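PDB 6YUB: adenylyltransferase and sulfurtransferase uba4, which probably activates a ubiquitin-like sulfur-carrier protein by adenylating its C-terminal glycine and then passes sulfur to it, for tRNA thiolation and molybdenum-cofactor synthesis. Local coordinates for residues 94-97 against 98-102; 135-138 against 139-143; 9-12 against 13-17. One frame throughout, in Å; residues are numbered along the deposited sequence.

Contact 1 (94-97 against 98-102); sequences ITHL and IEINP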
ATOM      1  N   ILE B  94      15.075 -18.809  -2.683  1.00 26.87           N
ATOM      2  CA  ILE B  94      16.168 -18.921  -1.727  1.00 34.92           C
ATOM      3  C   ILE B  94      17.484 -18.471  -2.354  1.00 35.79           C
ATOM      4  O   ILE B  94      18.362 -17.945  -1.657  1.00 36.99           O
ATOM      5  CB  ILE B  94      16.261 -20.362  -1.189  1.00 35.94           C
ATOM      6  CG1 ILE B  94      15.082 -20.635  -0.256  1.00 34.09           C
ATOM      7  CG2 ILE B  94      17.595 -20.590  -0.486  1.00 33.62           C
ATOM      8  CD1 ILE B  94      14.892 -22.094   0.111  1.00 35.70           C
ATOM      9  N   THR B  95      17.639 -18.650  -3.666  1.00 29.79           N
ATOM     10  CA  THR B  95      18.841 -18.160  -4.331  1.00 36.72           C
ATOM     11  C   THR B  95      18.985 -16.654  -4.137  1.00 34.70           C
ATOM     12  O   THR B  95      20.086 -16.157  -3.873  1.00 30.50           O
ATOM     13  CB  THR B  95      18.811 -18.502  -5.822  1.00 31.54           C
ATOM     14  OG1 THR B  95      18.869 -19.922  -5.994  1.00 40.05           O
ATOM     15  CG2 THR B  95      19.989 -17.855  -6.542  1.00 34.95           C
ATOM     16  N   HIS B  96      17.879 -15.914  -4.250  1.00 38.51           N
ATOM     17  CA  HIS B  96      17.915 -14.467  -4.065  1.00 33.53           C
ATOM     18  C   HIS B  96      18.018 -14.093  -2.592  1.00 29.93           C
ATOM     19  O   HIS B  96      18.681 -13.110  -2.244  1.00 31.89           O
ATOM     20  CB  HIS B  96      16.672 -13.834  -4.693  1.00 34.36           C
ATOM     21  CG  HIS B  96      16.589 -12.350  -4.515  1.00 31.75           C
ATOM     22  ND1 HIS B  96      17.570 -11.489  -4.962  1.00 34.41           N
ATOM     23  CD2 HIS B  96      15.636 -11.573  -3.945  1.00 32.45           C
ATOM     24  CE1 HIS B  96      17.225 -10.246  -4.672  1.00 36.86           C
ATOM     25  NE2 HIS B  96      16.055 -10.271  -4.060  1.00 37.01           N
ATOM     26  N   LEU B  97      17.371 -14.854  -1.709  1.00 34.26           N
ATOM     27  CA  LEU B  97      17.501 -14.583  -0.281  1.00 35.87           C
ATOM     28  C   LEU B  97      18.946 -14.746   0.171  1.00 27.76           C
ATOM     29  O   LEU B  97      19.465 -13.922   0.928  1.00 28.08           O
ATOM     30  CB  LEU B  97      16.580 -15.505   0.519  1.00 30.38           C
ATOM     31  CG  LEU B  97      15.087 -15.413   0.204  1.00 32.26           C
ATOM     32  CD1 LEU B  97      14.300 -16.394   1.072  1.00 33.85           C
ATOM     33  CD2 LEU B  97      14.556 -14.002   0.388  1.00 32.72           C
ATOM     34  N   ILE B  98      19.612 -15.811  -0.283  1.00 35.35           N
ATOM     35  CA  ILE B  98      21.017 -16.012   0.057  1.00 29.96           C
ATOM     36  C   ILE B  98      21.857 -14.838  -0.430  1.00 34.93           C
ATOM     37  O   ILE B  98      22.818 -14.430   0.230  1.00 32.45           O
ATOM     38  CB  ILE B  98      21.512 -17.352  -0.517  1.00 30.08           C
ATOM     39  CG1 ILE B  98      20.905 -18.510   0.287  1.00 29.35           C
ATOM     40  CG2 ILE B  98      23.036 -17.416  -0.507  1.00 27.19           C
ATOM     41  CD1 ILE B  98      21.069 -19.861  -0.362  1.00 31.01           C
ATOM     42  N   GLU B  99      21.501 -14.267  -1.585  1.00 35.83           N
ATOM     43  CA  GLU B  99      22.179 -13.063  -2.047  1.00 38.86           C
ATOM     44  C   GLU B  99      21.987 -11.915  -1.068  1.00 38.65           C
ATOM     45  O   GLU B  99      22.944 -11.199  -0.742  1.00 34.15           O
ATOM     46  CB  GLU B  99      21.666 -12.667  -3.432  1.00 42.73           C
ATOM     47  CG  GLU B  99      22.108 -13.592  -4.556  1.00 41.86           C
ATOM     48  CD  GLU B  99      21.648 -13.102  -5.919  1.00 45.87           C
ATOM     49  OE1 GLU B  99      20.542 -12.534  -6.006  1.00 46.81           O
ATOM     50  OE2 GLU B  99      22.400 -13.274  -6.903  1.00 54.37           O
ATOM     51  N   ILE B 100      20.752 -11.725  -0.585  1.00 31.07           N
ATOM     52  CA  ILE B 100      20.461 -10.624   0.324  1.00 25.25           C
ATOM     53  C   ILE B 100      21.207 -10.809   1.639  1.00 28.15           C
ATOM     54  O   ILE B 100      21.795  -9.864   2.184  1.00 25.08           O
ATOM     55  CB  ILE B 100      18.943 -10.516   0.560  1.00 34.41           C
ATOM     56  CG1 ILE B 100      18.228 -10.127  -0.735  1.00 31.87           C
ATOM     57  CG2 ILE B 100      18.644  -9.516   1.681  1.00 26.89           C
ATOM     58  CD1 ILE B 100      16.717 -10.186  -0.629  1.00 30.79           C
ATOM     59  N   ASN B 101      21.177 -12.026   2.174  1.00 25.98           N
ATOM     60  CA  ASN B 101      21.719 -12.309   3.496  1.00 29.73           C
ATOM     61  C   ASN B 101      21.985 -13.804   3.624  1.00 33.11           C
ATOM     62  O   ASN B 101      21.038 -14.597   3.716  1.00 24.86           O
ATOM     63  CB  ASN B 101      20.743 -11.844   4.577  1.00 35.09           C
ATOM     64  CG  ASN B 101      21.355 -11.855   5.956  1.00 33.82           C
ATOM     65  OD1 ASN B 101      22.470 -12.350   6.152  1.00 31.10           O
ATOM     66  ND2 ASN B 101      20.628 -11.314   6.929  1.00 30.57           N
ATOM     67  N   PRO B 102      23.250 -14.232   3.616  1.00 32.10           N
ATOM     68  CA  PRO B 102      23.557 -15.665   3.735  1.00 29.80           C
ATOM     69  C   PRO B 102      23.639 -16.191   5.160  1.00 33.07           C
ATOM     70  O   PRO B 102      23.951 -17.372   5.339  1.00 36.01           O
ATOM     71  CB  PRO B 102      24.930 -15.766   3.047  1.00 33.62           C
ATOM     72  CG  PRO B 102      25.585 -14.448   3.358  1.00 31.64           C
ATOM     73  CD  PRO B 102      24.464 -13.422   3.370  1.00 33.07           C
TER
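His96 and Ile100 lie one turn apart at the C-terminal end of helix 89-100, in the Rossmann-like ThiF (adenylyltransferase) domain, the N-terminal part of the protein to which this chain belongs, and the isoleucine packs over one face of the imidazole. Its CG1 makes a CH-pi contact 4.2 Å from the ring centroid, displaced toward the rim, while Ile100 CD1 lies 3.5 Å from His96 NE2. The ring stands there because CG is anti to the backbone N (chi1 178°). Glu99 approaches differently, at the ring edge and in its plane: His96 ND1 gives a weak but fairly straight hydrogen bond to Glu99 OE1 at 3.3 Å, with the carboxylate turned 73° from the ring. His96 NE2 bonds to Gln51 OE1 of helix 46-56, so both ring nitrogens have a partner, the ND1 one weak, which probably restrains the ring's rotation. Another protein chain stacks a polar side chain on this histidine. Ile94 and Ile98 cross at a slant, Ile94 CG2 3.6 Å from Ile98 CD1, and both lean on Tyr106 of strand 105-109. Asn101, the first residue past the helix, still gives its N to Leu97 O at 2.8 Å.

Contact 2 (135-138 against 139-143); sequences PATR and YLISD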
ATOM      1  N   PRO B 135      -8.040 -19.520  -1.399  1.00 39.17           N
ATOM      2  CA  PRO B 135      -9.031 -19.463  -0.306  1.00 42.76           C
ATOM      3  C   PRO B 135      -9.175 -20.765   0.468  1.00 43.69           C
ATOM      4  O   PRO B 135      -9.256 -20.735   1.703  1.00 41.64           O
ATOM      5  CB  PRO B 135     -10.337 -19.078  -1.024  1.00 46.13           C
ATOM      6  CG  PRO B 135     -10.075 -19.247  -2.491  1.00 46.36           C
ATOM      7  CD  PRO B 135      -8.599 -19.077  -2.689  1.00 42.87           C
ATOM      8  N   ALA B 136      -9.208 -21.910  -0.216  1.00 41.87           N
ATOM      9  CA  ALA B 136      -9.346 -23.183   0.484  1.00 40.94           C
ATOM     10  C   ALA B 136      -8.171 -23.422   1.423  1.00 43.17           C
ATOM     11  O   ALA B 136      -8.355 -23.797   2.588  1.00 39.66           O
ATOM     12  CB  ALA B 136      -9.466 -24.329  -0.525  1.00 42.24           C
ATOM     13  N   THR B 137      -6.947 -23.216   0.930  1.00 44.63           N
ATOM     14  CA  THR B 137      -5.770 -23.420   1.766  1.00 43.13           C
ATOM     15  C   THR B 137      -5.770 -22.475   2.961  1.00 41.19           C
ATOM     16  O   THR B 137      -5.300 -22.843   4.043  1.00 40.10           O
ATOM     17  CB  THR B 137      -4.499 -23.229   0.936  1.00 43.19           C
ATOM     18  OG1 THR B 137      -4.677 -23.812  -0.360  1.00 45.11           O
ATOM     19  CG2 THR B 137      -3.314 -23.890   1.614  1.00 41.45           C
ATOM     20  N   ARG B 138      -6.297 -21.260   2.790  1.00 33.00           N
ATOM     21  CA  ARG B 138      -6.372 -20.318   3.902  1.00 34.16           C
ATOM     22  C   ARG B 138      -7.120 -20.923   5.086  1.00 32.37           C
ATOM     23  O   ARG B 138      -6.682 -20.806   6.237  1.00 29.32           O
ATOM     24  CB  ARG B 138      -7.044 -19.021   3.454  1.00 35.00           C
ATOM     25  CG  ARG B 138      -6.073 -18.005   2.876  1.00 42.25           C
ATOM     26  CD  ARG B 138      -6.578 -16.575   3.034  1.00 42.86           C
ATOM     27  NE  ARG B 138      -7.647 -16.246   2.095  1.00 48.30           N
ATOM     28  CZ  ARG B 138      -7.465 -16.080   0.787  1.00 50.94           C
ATOM     29  NH1 ARG B 138      -6.258 -16.226   0.259  1.00 45.76           N
ATOM     30  NH2 ARG B 138      -8.494 -15.774   0.006  1.00 51.86           N
ATOM     31  N   TYR B 139      -8.259 -21.569   4.821  1.00 34.33           N
ATOM     32  CA  TYR B 139      -9.017 -22.188   5.901  1.00 41.23           C
ATOM     33  C   TYR B 139      -8.243 -23.343   6.522  1.00 34.80           C
ATOM     34  O   TYR B 139      -8.273 -23.534   7.742  1.00 33.55           O
ATOM     35  CB  TYR B 139     -10.379 -22.660   5.385  1.00 41.81           C
ATOM     36  CG  TYR B 139     -11.379 -21.535   5.200  1.00 39.89           C
ATOM     37  CD1 TYR B 139     -12.138 -21.077   6.264  1.00 43.04           C
ATOM     38  CD2 TYR B 139     -11.559 -20.934   3.960  1.00 41.54           C
ATOM     39  CE1 TYR B 139     -13.054 -20.048   6.103  1.00 42.23           C
ATOM     40  CE2 TYR B 139     -12.468 -19.905   3.790  1.00 44.23           C
ATOM     41  CZ  TYR B 139     -13.212 -19.467   4.865  1.00 41.24           C
ATOM     42  OH  TYR B 139     -14.120 -18.448   4.701  1.00 51.36           O
ATOM     43  N   LEU B 140      -7.531 -24.117   5.701  1.00 37.43           N
ATOM     44  CA  LEU B 140      -6.726 -25.212   6.228  1.00 30.43           C
ATOM     45  C   LEU B 140      -5.640 -24.693   7.159  1.00 27.55           C
ATOM     46  O   LEU B 140      -5.430 -25.229   8.252  1.00 28.44           O
ATOM     47  CB  LEU B 140      -6.110 -26.007   5.076  1.00 30.22           C
ATOM     48  CG  LEU B 140      -5.065 -27.050   5.471  1.00 33.41           C
ATOM     49  CD1 LEU B 140      -5.670 -28.060   6.448  1.00 38.31           C
ATOM     50  CD2 LEU B 140      -4.507 -27.756   4.237  1.00 35.49           C
ATOM     51  N   ILE B 141      -4.924 -23.651   6.735  1.00 31.18           N
ATOM     52  CA  ILE B 141      -3.834 -23.124   7.550  1.00 29.01           C
ATOM     53  C   ILE B 141      -4.376 -22.540   8.849  1.00 28.07           C
ATOM     54  O   ILE B 141      -3.840 -22.795   9.934  1.00 32.24           O
ATOM     55  CB  ILE B 141      -3.024 -22.091   6.741  1.00 31.23           C
ATOM     56  CG1 ILE B 141      -2.305 -22.784   5.580  1.00 31.03           C
ATOM     57  CG2 ILE B 141      -2.018 -21.384   7.631  1.00 32.99           C
ATOM     58  CD1 ILE B 141      -1.870 -21.837   4.469  1.00 35.67           C
ATOM     59  N   SER B 142      -5.458 -21.766   8.768  1.00 27.12           N
ATOM     60  CA  SER B 142      -6.080 -21.244   9.982  1.00 29.90           C
ATOM     61  C   SER B 142      -6.429 -22.371  10.948  1.00 31.95           C
ATOM     62  O   SER B 142      -6.063 -22.335  12.131  1.00 28.41           O
ATOM     63  CB  SER B 142      -7.326 -20.437   9.623  1.00 32.35           C
ATOM     64  OG  SER B 142      -7.763 -19.656  10.718  1.00 31.26           O
ATOM     65  N   ASP B 143      -7.135 -23.392  10.458  1.00 32.60           N
ATOM     66  CA  ASP B 143      -7.505 -24.517  11.310  1.00 30.60           C
ATOM     67  C   ASP B 143      -6.285 -25.110  12.005  1.00 33.24           C
ATOM     68  O   ASP B 143      -6.270 -25.267  13.233  1.00 32.51           O
ATOM     69  CB  ASP B 143      -8.231 -25.574  10.477  1.00 31.99           C
ATOM     70  CG  ASP B 143      -9.607 -25.112  10.023  1.00 40.80           C
ATOM     71  OD1 ASP B 143     -10.059 -24.041  10.493  1.00 40.88           O
ATOM     72  OD2 ASP B 143     -10.234 -25.810   9.200  1.00 42.46           O
TER
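Helix 135-148 connects strands 127-130 and 152-158 in a beta-alpha-beta unit of the ThiF domain, and over its first turns Pro135 meets Tyr139 and Thr137 meets Ile141. Tyr139 CG lies beside its own backbone N (chi1 -77°), which swings the ring back toward the start of the helix and sets its CD2 edge 3.2 Å from Pro135 O, near the ring plane. The same carbonyl receives only a weak hydrogen bond from Tyr139 N, at 3.4 Å. One residue on, Leu140 N bonds to Ala136 O at 3.2 Å.

Thr137 and Ile141 touch through their methyl groups. Methyl CG2 of Thr137 lies 3.8 Å from CD1 of Ile141, the two chains slanting across each other. Ile141 CG1 runs alongside Thr137 O at 3.4 Å, while Ile141 N bonds to Thr137 O at 2.8 Å. The carbonyl thus takes the Ile141 N-H and is flanked by that residue's own side chain.

Arg138 bends at chi3 (-75°), folding its guanidinium back so that Pro135 CA lies over the rim of one face, 3.7 Å above the plane. Arg138 NE bonds to Tyr185 OH, and the Tyr185 ring meets that of Tyr139 edge-to-face. Ser142 OG bonds to Tyr185 N, and the serine packs against Cys184, a zinc ligand, placing it in the second shell of the metal.

Arg138 and Ile141 face the sheet, both touching Asp130 of strand 127-130; Arg138 also reaches Ser154 and Ala156 of strand 152-158, and Ile141 packs on Leu152. Leu140 and Asp143 instead meet Ile293 of helix 290-294.

Contact 3 (9-12 against 13-17); sequences KEEI and ERYSR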
ATOM      1  N   LYS B   9      30.682 -10.110  15.275  1.00 50.00           N
ATOM      2  CA  LYS B   9      31.101  -8.879  14.674  1.00 52.02           C
ATOM      3  C   LYS B   9      30.427  -8.627  13.333  1.00 48.12           C
ATOM      4  O   LYS B   9      30.112  -7.520  13.094  1.00 44.32           O
ATOM      5  CB  LYS B   9      32.609  -8.833  14.491  1.00 58.20           C
ATOM      6  CG  LYS B   9      33.288  -7.692  15.218  1.00 62.76           C
ATOM      7  CD  LYS B   9      32.946  -7.703  16.692  1.00 64.94           C
ATOM      8  CE  LYS B   9      33.714  -6.673  17.491  1.00 68.60           C
ATOM      9  NZ  LYS B   9      35.122  -7.079  17.700  1.00 75.35           N
ATOM     10  N   GLU B  10      30.242  -9.622  12.452  1.00 44.51           N
ATOM     11  CA  GLU B  10      29.593  -9.415  11.116  1.00 45.61           C
ATOM     12  C   GLU B  10      28.118  -9.007  11.310  1.00 37.49           C
ATOM     13  O   GLU B  10      27.571  -8.217  10.592  1.00 33.86           O
ATOM     14  CB  GLU B  10      29.680 -10.607  10.055  1.00 57.34           C
ATOM     15  CG  GLU B  10      28.374 -11.162   9.407  1.00 66.02           C
ATOM     16  CD  GLU B  10      28.260 -11.144   7.809  1.00 70.88           C
ATOM     17  OE1 GLU B  10      28.538 -12.143   7.139  1.00 73.75           O
ATOM     18  OE2 GLU B  10      27.858 -10.156   7.166  1.00 70.51           O
ATOM     19  N   GLU B  11      27.461  -9.664  12.244  1.00 43.08           N
ATOM     20  CA  GLU B  11      26.007  -9.364  12.525  1.00 42.74           C
ATOM     21  C   GLU B  11      25.826  -7.894  13.077  1.00 36.16           C
ATOM     22  O   GLU B  11      24.930  -7.201  12.725  1.00 33.14           O
ATOM     23  CB  GLU B  11      25.286 -10.398  13.439  1.00 42.55           C
ATOM     24  CG  GLU B  11      25.543 -11.848  13.005  1.00 44.91           C
ATOM     25  CD  GLU B  11      25.085 -12.899  14.043  1.00 51.49           C
ATOM     26  OE1 GLU B  11      25.535 -12.852  15.189  1.00 53.86           O
ATOM     27  OE2 GLU B  11      24.275 -13.805  13.769  1.00 56.93           O
ATOM     28  N   ILE B  12      26.712  -7.446  13.953  1.00 40.69           N
ATOM     29  CA  ILE B  12      26.668  -6.075  14.458  1.00 40.84           C
ATOM     30  C   ILE B  12      26.688  -5.080  13.302  1.00 40.04           C
ATOM     31  O   ILE B  12      25.879  -4.149  13.247  1.00 43.28           O
ATOM     32  CB  ILE B  12      27.832  -5.826  15.435  1.00 44.86           C
ATOM     33  CG1 ILE B  12      27.577  -6.573  16.748  1.00 44.37           C
ATOM     34  CG2 ILE B  12      28.022  -4.333  15.672  1.00 44.92           C
ATOM     35  CD1 ILE B  12      28.812  -6.739  17.612  1.00 46.80           C
ATOM     36  N   GLU B  13      27.605  -5.272  12.354  1.00 36.72           N
ATOM     37  CA  GLU B  13      27.679  -4.374  11.205  1.00 35.74           C
ATOM     38  C   GLU B  13      26.458  -4.515  10.309  1.00 33.76           C
ATOM     39  O   GLU B  13      25.893  -3.514   9.855  1.00 32.68           O
ATOM     40  CB  GLU B  13      28.961  -4.647  10.410  1.00 34.90           C
ATOM     41  CG  GLU B  13      29.029  -3.970   9.044  1.00 35.28           C
ATOM     42  CD  GLU B  13      30.364  -4.203   8.345  1.00 40.41           C
ATOM     43  OE1 GLU B  13      31.303  -4.671   9.023  1.00 38.60           O
ATOM     44  OE2 GLU B  13      30.478  -3.916   7.129  1.00 37.94           O
ATOM     45  N   ARG B  14      26.037  -5.749  10.038  1.00 32.13           N
ATOM     46  CA  ARG B  14      24.940  -5.975   9.105  1.00 38.09           C
ATOM     47  C   ARG B  14      23.622  -5.410   9.622  1.00 29.48           C
ATOM     48  O   ARG B  14      22.815  -4.912   8.825  1.00 29.03           O
ATOM     49  CB  ARG B  14      24.813  -7.479   8.817  1.00 36.84           C
ATOM     50  CG  ARG B  14      23.755  -7.850   7.798  1.00 33.33           C
ATOM     51  CD  ARG B  14      23.792  -9.346   7.467  1.00 32.38           C
ATOM     52  NE  ARG B  14      24.725  -9.656   6.391  1.00 32.08           N
ATOM     53  CZ  ARG B  14      24.410  -9.636   5.097  1.00 31.08           C
ATOM     54  NH1 ARG B  14      23.178  -9.327   4.708  1.00 29.99           N
ATOM     55  NH2 ARG B  14      25.326  -9.931   4.191  1.00 32.24           N
ATOM     56  N   TYR B  15      23.396  -5.450  10.935  1.00 28.90           N
ATOM     57  CA  TYR B  15      22.121  -5.053  11.523  1.00 31.72           C
ATOM     58  C   TYR B  15      22.202  -3.751  12.316  1.00 34.64           C
ATOM     59  O   TYR B  15      21.257  -3.418  13.040  1.00 32.58           O
ATOM     60  CB  TYR B  15      21.596  -6.165  12.436  1.00 33.49           C
ATOM     61  CG  TYR B  15      21.482  -7.517  11.766  1.00 28.06           C
ATOM     62  CD1 TYR B  15      20.842  -7.649  10.545  1.00 30.45           C
ATOM     63  CD2 TYR B  15      22.028  -8.648  12.346  1.00 31.50           C
ATOM     64  CE1 TYR B  15      20.738  -8.878   9.923  1.00 32.58           C
ATOM     65  CE2 TYR B  15      21.931  -9.890  11.731  1.00 32.17           C
ATOM     66  CZ  TYR B  15      21.285  -9.991  10.519  1.00 29.91           C
ATOM     67  OH  TYR B  15      21.183 -11.209   9.894  1.00 31.41           O
ATOM     68  N   SER B  16      23.304  -3.006  12.196  1.00 32.44           N
ATOM     69  CA  SER B  16      23.492  -1.823  13.029  1.00 34.92           C
ATOM     70  C   SER B  16      22.397  -0.786  12.804  1.00 40.62           C
ATOM     71  O   SER B  16      21.945  -0.137  13.755  1.00 36.68           O
ATOM     72  CB  SER B  16      24.865  -1.209  12.750  1.00 31.57           C
ATOM     73  OG  SER B  16      25.029  -0.961  11.361  1.00 39.18           O
ATOM     74  N   ARG B  17      21.964  -0.608  11.554  1.00 34.48           N
ATOM     75  CA  ARG B  17      21.029   0.467  11.249  1.00 38.99           C
ATOM     76  C   ARG B  17      19.637   0.203  11.822  1.00 38.45           C
ATOM     77  O   ARG B  17      18.931   1.154  12.181  1.00 36.88           O
ATOM     78  CB  ARG B  17      20.945   0.676   9.737  1.00 50.39           C
ATOM     79  CG  ARG B  17      22.231   1.176   9.085  1.00 65.80           C
ATOM     80  CD  ARG B  17      22.622   2.576   9.560  1.00 77.49           C
ATOM     81  NE  ARG B  17      21.470   3.416   9.886  1.00 84.48           N
ATOM     82  CZ  ARG B  17      20.797   4.159   9.010  1.00 90.68           C
ATOM     83  NH1 ARG B  17      21.146   4.177   7.730  1.00 94.06           N
ATOM     84  NH2 ARG B  17      19.768   4.885   9.418  1.00 92.24           N
TER
HETATM   85  O   HOH W   1      28.279 -10.736   4.776  1.00 52.84           O
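Arg14 and Glu10 lie side by side and point the same way, forming an i to i+4 salt bridge within helix 9-19, near the chain's N-terminus and away from the annotated sites. The arginine's CB rests 3.4 Å from Glu10 O, the acceptor of Arg14 N, and also stands over the centre of the Tyr15 ring. The chain then runs out with CG anti to the backbone N (chi1 -177°), and CD passes 4.2 Å from Glu10 OE2. A bend at chi3 presents Arg14 NE to Glu10 OE2 in the salt bridge at 3.3 Å, nearly straight, the N-H...O angle 172°. That oxygen sits in the guanidinium plane, at its edge, yet is met from above its own carboxylate plane, the two groups being turned 56° apart. At the tip, NH2 donates to a water that also bridges to the Glu10 carboxylate, through a rather short contact to OE2, while NH1 probably bonds to Ile100 O. A leucine in place of Arg14 would probably leave Glu10 without its charged mate. Held by a carboxylate, a carbonyl, a water and a polar side chain of another protein chain, the guanidinium is probably fixed in orientation, its charge balanced in part by Glu10.

In the fold
Contacts 1 and 3 form one neighbourhood, their centres 17 Å apart on the same side of the chain's centre. Helix 9-19 clasps the end of helix 89-100 there: besides the bond already made by Arg14 NH1 to Ile100 O, at 2.9 Å, Tyr15 OH lies 3.0 Å from Asn101 ND2, a second probable hydrogen bond. Contact 2 stands on the opposite side, about 17 Å from contact 1 and 25 Å from contact 3 by nearest atoms. It is close to the zinc, with the Ser142 side chain about 6 Å from the ion, and Thr137 borders Asn134 of the predicted ATP site. Contact 1 approaches that site less closely: the Ile94 side chain is about 9 Å from those of Lys89 and Asp65.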